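Side-chain contacts in sugar ABC transporter substrate-binding protein (Treponema pallidum subsp. pallidum, PDB 5U2P), which probably captures a ligand, perhaps a sugar, in the periplasm as the solute-binding component of an ABC transporter: residues 232-237 with 397-402; 152-157 with 168-173. All coordinates share one frame; numbering follows the deposited sequence. Where two conformers were deposited one is given.

Interactions 1 and 2 lie on the same side of the chain's centre, their centres 22 Å apart and their nearest atoms about 9 Å apart without touching. Both are only partly buried and peripheral, with centres about 26 and 29 Å from that of the chain. Each sets an irregular segment against a helix, 227-238 in interaction 1 and 160-172 in interaction 2; these helices meet where Leu236 packs on Trp160 and Leu164. Interaction 1 joins segments 160 residues apart and is wholly apolar, a buried valine against a leucine and a phenylalanine. Interaction 2, local in sequence, pairs aliphatic packing of buried Ile154 and Ile170 with a CH-pi contact from an exposed serine.

Interaction 1 (232-237 with 397-402); sequences AYLELF and AYVTDP
Val399 meets helix 227-238 with both of its methyls. Val399 CG1 reaches the root of the Phe237 ring, 3.9 Å from Phe237 CG and with Phe237 CB and CD2 about as close; this approach is oblique, and the two side chains stand nearly perpendicular. Val399 CG2 lies 3.9 Å from Leu234 CD2. The valine torsion sets this division: CG1 lies anti to the backbone N (chi1 -177°), leaving CG2 beside that N. CG1 faces mainly Phe237 and CG2 faces Leu234, although Val399 CG1 is also 4.1 Å from Leu234 CD2. Val399 loses 79 Å² of surface to the helix, more than Leu234 and Phe237 together lose to the loop.

The Phe237 ring also packs within its own helix. Phe237 CE2 sits over the centre of the Tyr233 ring, 3.4 Å above that plane, one turn earlier, which gives an edge-to-face arrangement. On the loop side, Val399 O accepts a hydrogen bond from Lys244 NZ, a polar tie beside an otherwise apolar contact.

Met409 of helix 406-417 touches both Leu234 and Val399, while Tyr233 packs on Leu192 and Leu193 of helix 191-214; the contact thus places the loop 397-402 against helix 227-238, with helix 406-417 alongside.

Interaction 2 (152-157 with 168-173); sequences YGISEP and ALIVKS
Tyr152 and Ser173 approach to 7.1 Å between their CA atoms, and Ile154 and Leu169 to 7.2 Å between theirs, so the chain leaving helix 146-151 runs beside the last turn of helix 160-172. Helix 146-151 ends in a Schellman motif. Gly153, with positive phi, is its C-prime residue, and the backbone bonds from Ile154 N to Phe149 O and from Gly153 N to Asp150 O close the helix. Tyr152 and Ile154, which flank this glycine in sequence, both direct their CB toward helix 160-172 and its end.

Ile154 supplies the buried part of the contact. Its CG1 stands beside the backbone N (chi1 -53°) and the chain then extends (chi2 169°), carrying Ile154 CD1 to 3.5 Å from Ile170 CG1. That is closer than two carbons normally pack, and the two isoleucine side chains lie nearly perpendicular. Leu169 is met differently: Leu169 CB lies 4.0 Å from Ile154 CG1, and the side chains run past one another antiparallel. Outside the pair, Ile154 also touches Phe149 and Ser166, while Ile170 reaches Ala264 and Met265 of strand 263-267. The contact therefore joins the helix-helix connection to one of the protein's sheets.

Toward the surface the chemistry changes. Tyr152 presents one ring face to Ser173, and Ser173 CB makes a CH-pi contact 3.5 Å from the centroid of the Tyr152 ring and 18° off its normal. Ile177 packs on both Tyr152 and Ile170 nearby. Ser173 OG also makes a weak hydrogen bond to Ile170 O, three residues earlier. The same oxygen stands above the tyrosine plane, displaced toward the rim, with Ser173 OG 3.2 Å from Tyr152 CZ.

Interaction 1 (232-237 with 397-402)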
loop_
_atom_site.group_PDB
_atom_site.type_symbol
_atom_site.label_atom_id
_atom_site.label_comp_id
_atom_site.label_asym_id
_atom_site.label_seq_id
_atom_site.Cartn_x
_atom_site.Cartn_y
_atom_site.Cartn_z
ATOM N N ALA A 232 19.706 -9.304 7.699
ATOM C CA ALA A 232 18.540 -9.916 8.354
ATOM C C ALA A 232 17.879 -10.941 7.452
ATOM O O ALA A 232 17.548 -12.071 7.864
ATOM C CB ALA A 232 17.528 -8.821 8.746
ATOM N N TYR A 233 17.677 -10.533 6.206
ATOM C CA TYR A 233 17.084 -11.376 5.173
ATOM C C TYR A 233 17.860 -12.697 5.069
ATOM O O TYR A 233 17.309 -13.794 5.163
ATOM C CB TYR A 233 17.100 -10.593 3.855
ATOM C CG TYR A 233 16.108 -10.991 2.791
ATOM C CD1 TYR A 233 14.801 -11.320 3.111
ATOM C CD2 TYR A 233 16.466 -10.975 1.449
ATOM C CE1 TYR A 233 13.892 -11.655 2.131
ATOM C CE2 TYR A 233 15.556 -11.308 0.459
ATOM C CZ TYR A 233 14.267 -11.650 0.808
ATOM O OH TYR A 233 13.342 -11.992 -0.165
ATOM N N LEU A 234 19.171 -12.561 4.912
ATOM C CA LEU A 234 20.097 -13.680 4.852
ATOM C C LEU A 234 20.009 -14.603 6.052
ATOM O O LEU A 234 20.069 -15.826 5.909
ATOM C CB LEU A 234 21.515 -13.117 4.718
ATOM C CG LEU A 234 21.830 -12.546 3.335
ATOM C CD1 LEU A 234 23.114 -11.712 3.368
ATOM C CD2 LEU A 234 21.960 -13.695 2.335
ATOM N N GLU A 235 19.874 -14.014 7.238
ATOM C CA GLU A 235 19.815 -14.796 8.468
ATOM C C GLU A 235 18.550 -15.649 8.477
ATOM O O GLU A 235 18.582 -16.809 8.908
ATOM C CB GLU A 235 19.870 -13.878 9.692
ATOM C CG GLU A 235 19.973 -14.607 11.030
ATOM C CD GLU A 235 21.298 -15.330 11.215
ATOM O OE1 GLU A 235 22.250 -15.062 10.454
ATOM O OE2 GLU A 235 21.385 -16.170 12.128
ATOM N N LEU A 236 17.436 -15.091 7.997
ATOM C CA LEU A 236 16.195 -15.872 7.903
ATOM C C LEU A 236 16.376 -17.083 6.976
ATOM O O LEU A 236 15.895 -18.171 7.290
ATOM C CB LEU A 236 15.025 -15.010 7.417
ATOM C CG LEU A 236 14.580 -13.893 8.369
ATOM C CD1 LEU A 236 13.464 -13.113 7.734
ATOM C CD2 LEU A 236 14.123 -14.411 9.726
ATOM N N PHE A 237 17.067 -16.898 5.850
ATOM C CA PHE A 237 17.319 -18.010 4.921
ATOM C C PHE A 237 18.263 -19.022 5.562
ATOM O O PHE A 237 18.058 -20.237 5.463
ATOM C CB PHE A 237 17.911 -17.504 3.600
ATOM C CG PHE A 237 16.930 -16.740 2.738
ATOM C CD1 PHE A 237 15.975 -17.403 1.987
ATOM C CD2 PHE A 237 16.974 -15.355 2.672
ATOM C CE1 PHE A 237 15.080 -16.694 1.195
ATOM C CE2 PHE A 237 16.081 -14.645 1.883
ATOM C CZ PHE A 237 15.145 -15.307 1.145
ATOM N N ALA A 397 17.156 -14.266 -5.350
ATOM C CA ALA A 397 17.789 -15.152 -6.314
ATOM C C ALA A 397 19.288 -15.270 -6.065
ATOM O O ALA A 397 19.911 -16.246 -6.478
ATOM C CB ALA A 397 17.531 -14.666 -7.717
ATOM N N TYR A 398 19.861 -14.275 -5.396
ATOM C CA TYR A 398 21.296 -14.276 -5.086
ATOM C C TYR A 398 21.636 -15.184 -3.902
ATOM O O TYR A 398 22.811 -15.469 -3.648
ATOM C CB TYR A 398 21.792 -12.862 -4.759
ATOM C CG TYR A 398 21.548 -11.815 -5.823
ATOM C CD1 TYR A 398 21.289 -12.167 -7.143
ATOM C CD2 TYR A 398 21.579 -10.466 -5.499
ATOM C CE1 TYR A 398 21.062 -11.195 -8.113
ATOM C CE2 TYR A 398 21.360 -9.492 -6.457
ATOM C CZ TYR A 398 21.099 -9.857 -7.762
ATOM O OH TYR A 398 20.880 -8.872 -8.705
ATOM N N VAL A 399 20.613 -15.617 -3.171
ATOM C CA VAL A 399 20.820 -16.342 -1.927
ATOM C C VAL A 399 20.838 -17.842 -2.206
ATOM O O VAL A 399 19.805 -18.507 -2.197
ATOM C CB VAL A 399 19.731 -16.023 -0.876
ATOM C CG1 VAL A 399 20.030 -16.740 0.429
ATOM C CG2 VAL A 399 19.642 -14.523 -0.640
ATOM N N THR A 400 22.026 -18.363 -2.465
ATOM C CA THR A 400 22.189 -19.787 -2.687
ATOM C C THR A 400 23.058 -20.358 -1.583
ATOM O O THR A 400 23.443 -19.649 -0.656
ATOM C CB THR A 400 22.815 -20.078 -4.064
ATOM O OG1 THR A 400 23.247 -21.445 -4.120
ATOM C CG2 THR A 400 23.996 -19.158 -4.319
ATOM N N ASP A 401 23.329 -21.659 -1.636
ATOM C CA ASP A 401 24.255 -22.287 -0.693
ATOM C C ASP A 401 25.608 -22.432 -1.374
ATOM O O ASP A 401 25.685 -23.023 -2.446
ATOM C CB ASP A 401 23.768 -23.672 -0.241
ATOM C CG ASP A 401 22.867 -23.629 0.987
ATOM O OD1 ASP A 401 22.049 -24.562 1.137
ATOM O OD2 ASP A 401 22.975 -22.694 1.808
ATOM N N PRO A 402 26.679 -21.896 -0.766
ATOM C CA PRO A 402 26.713 -21.135 0.488
ATOM C C PRO A 402 26.253 -19.699 0.280
ATOM O O PRO A 402 26.560 -19.097 -0.759
ATOM C CB PRO A 402 28.196 -21.168 0.879
ATOM C CG PRO A 402 28.896 -21.180 -0.415
ATOM C CD PRO A 402 28.037 -22.034 -1.333
#

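Interaction 2 (152-157 with 168-173)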
loop_
_atom_site.group_PDB
_atom_site.type_symbol
_atom_site.label_atom_id
_atom_site.label_comp_id
_atom_site.label_asym_id
_atom_site.label_seq_id
_atom_site.Cartn_x
_atom_site.Cartn_y
_atom_site.Cartn_z
ATOM N N TYR A 152 2.186 -23.472 21.739
ATOM C CA TYR A 152 3.621 -23.668 21.878
ATOM C C TYR A 152 4.268 -22.558 22.696
ATOM O O TYR A 152 5.475 -22.338 22.610
ATOM C CB TYR A 152 4.266 -23.757 20.499
ATOM C CG TYR A 152 3.659 -24.830 19.630
ATOM C CD1 TYR A 152 3.700 -26.163 20.012
ATOM C CD2 TYR A 152 3.045 -24.513 18.428
ATOM C CE1 TYR A 152 3.143 -27.149 19.223
ATOM C CE2 TYR A 152 2.491 -25.490 17.628
ATOM C CZ TYR A 152 2.546 -26.807 18.029
ATOM O OH TYR A 152 1.993 -27.784 17.234
ATOM N N GLY A 153 3.461 -21.863 23.491
ATOM C CA GLY A 153 3.969 -20.853 24.400
ATOM C C GLY A 153 4.779 -19.765 23.722
ATOM O O GLY A 153 5.744 -19.258 24.286
ATOM N N ILE A 154 4.384 -19.404 22.508
ATOM C CA ILE A 154 5.045 -18.335 21.771
ATOM C C ILE A 154 4.306 -17.020 21.984
ATOM O O ILE A 154 3.075 -16.971 21.956
ATOM C CB ILE A 154 5.114 -18.650 20.268
ATOM C CG1 ILE A 154 5.745 -20.028 20.047
ATOM C CG2 ILE A 154 5.903 -17.571 19.532
ATOM C CD1 ILE A 154 5.627 -20.530 18.636
ATOM N N SER A 155 5.070 -15.957 22.199
ATOM C CA SER A 155 4.515 -14.630 22.427
ATOM C C SER A 155 4.661 -13.786 21.166
ATOM O O SER A 155 5.522 -14.058 20.336
ATOM C CB SER A 155 5.216 -13.956 23.608
ATOM O OG SER A 155 5.141 -14.770 24.767
ATOM N N GLU A 156 3.814 -12.773 21.021
ATOM C CA GLU A 156 3.897 -11.866 19.883
ATOM C C GLU A 156 5.290 -11.232 19.833
ATOM O O GLU A 156 5.698 -10.569 20.787
ATOM C CB GLU A 156 2.817 -10.789 19.978
ATOM C CG GLU A 156 2.823 -9.825 18.819
ATOM C CD GLU A 156 1.751 -8.775 18.923
ATOM O OE1 GLU A 156 0.574 -9.098 18.666
ATOM O OE2 GLU A 156 2.091 -7.623 19.254
ATOM N N PRO A 157 6.035 -11.443 18.731
ATOM C CA PRO A 157 7.405 -10.918 18.701
ATOM C C PRO A 157 7.422 -9.405 18.620
ATOM O O PRO A 157 6.787 -8.845 17.720
ATOM C CB PRO A 157 8.002 -11.540 17.437
ATOM C CG PRO A 157 6.830 -11.817 16.568
ATOM C CD PRO A 157 5.705 -12.176 17.497
ATOM N N ALA A 168 12.260 -20.172 16.112
ATOM C CA ALA A 168 12.980 -21.297 16.701
ATOM C C ALA A 168 12.040 -22.257 17.429
ATOM O O ALA A 168 12.155 -23.469 17.272
ATOM C CB ALA A 168 14.058 -20.792 17.652
ATOM N N LEU A 169 11.114 -21.716 18.219
ATOM C CA LEU A 169 10.152 -22.540 18.958
ATOM C C LEU A 169 9.197 -23.292 18.025
ATOM O O LEU A 169 8.805 -24.427 18.300
ATOM C CB LEU A 169 9.344 -21.673 19.929
ATOM C CG LEU A 169 9.949 -21.383 21.308
ATOM C CD1 LEU A 169 9.982 -22.641 22.153
ATOM C CD2 LEU A 169 11.341 -20.790 21.209
ATOM N N ILE A 170 8.814 -22.655 16.924
ATOM C CA ILE A 170 7.955 -23.303 15.941
ATOM C C ILE A 170 8.674 -24.495 15.337
ATOM O O ILE A 170 8.086 -25.566 15.176
ATOM C CB ILE A 170 7.536 -22.330 14.827
ATOM C CG1 ILE A 170 6.594 -21.278 15.399
ATOM C CG2 ILE A 170 6.851 -23.074 13.675
ATOM C CD1 ILE A 170 6.636 -19.962 14.665
ATOM N N VAL A 171 9.948 -24.309 15.004
ATOM C CA VAL A 171 10.750 -25.393 14.447
ATOM C C VAL A 171 10.929 -26.512 15.476
ATOM O O VAL A 171 11.033 -27.684 15.110
ATOM C CB VAL A 171 12.129 -24.902 13.983
ATOM C CG1 VAL A 171 13.014 -26.072 13.564
ATOM C CG2 VAL A 171 11.988 -23.900 12.819
ATOM N N LYS A 172 10.967 -26.151 16.755
ATOM C CA LYS A 172 11.055 -27.145 17.823
ATOM C C LYS A 172 9.784 -27.987 17.877
ATOM O O LYS A 172 9.831 -29.189 18.131
ATOM C CB LYS A 172 11.286 -26.475 19.182
ATOM C CG LYS A 172 12.666 -25.864 19.372
ATOM C CD LYS A 172 12.742 -25.103 20.693
ATOM C CE LYS A 172 14.051 -24.340 20.849
ATOM N NZ LYS A 172 14.124 -23.636 22.164
ATOM N N SER A 173 8.648 -27.344 17.633
ATOM C CA SER A 173 7.358 -28.016 17.714
ATOM C C SER A 173 7.077 -28.873 16.479
ATOM O O SER A 173 7.495 -28.549 15.368
ATOM C CB SER A 173 6.243 -26.988 17.898
ATOM O OG SER A 173 5.505 -26.798 16.703
#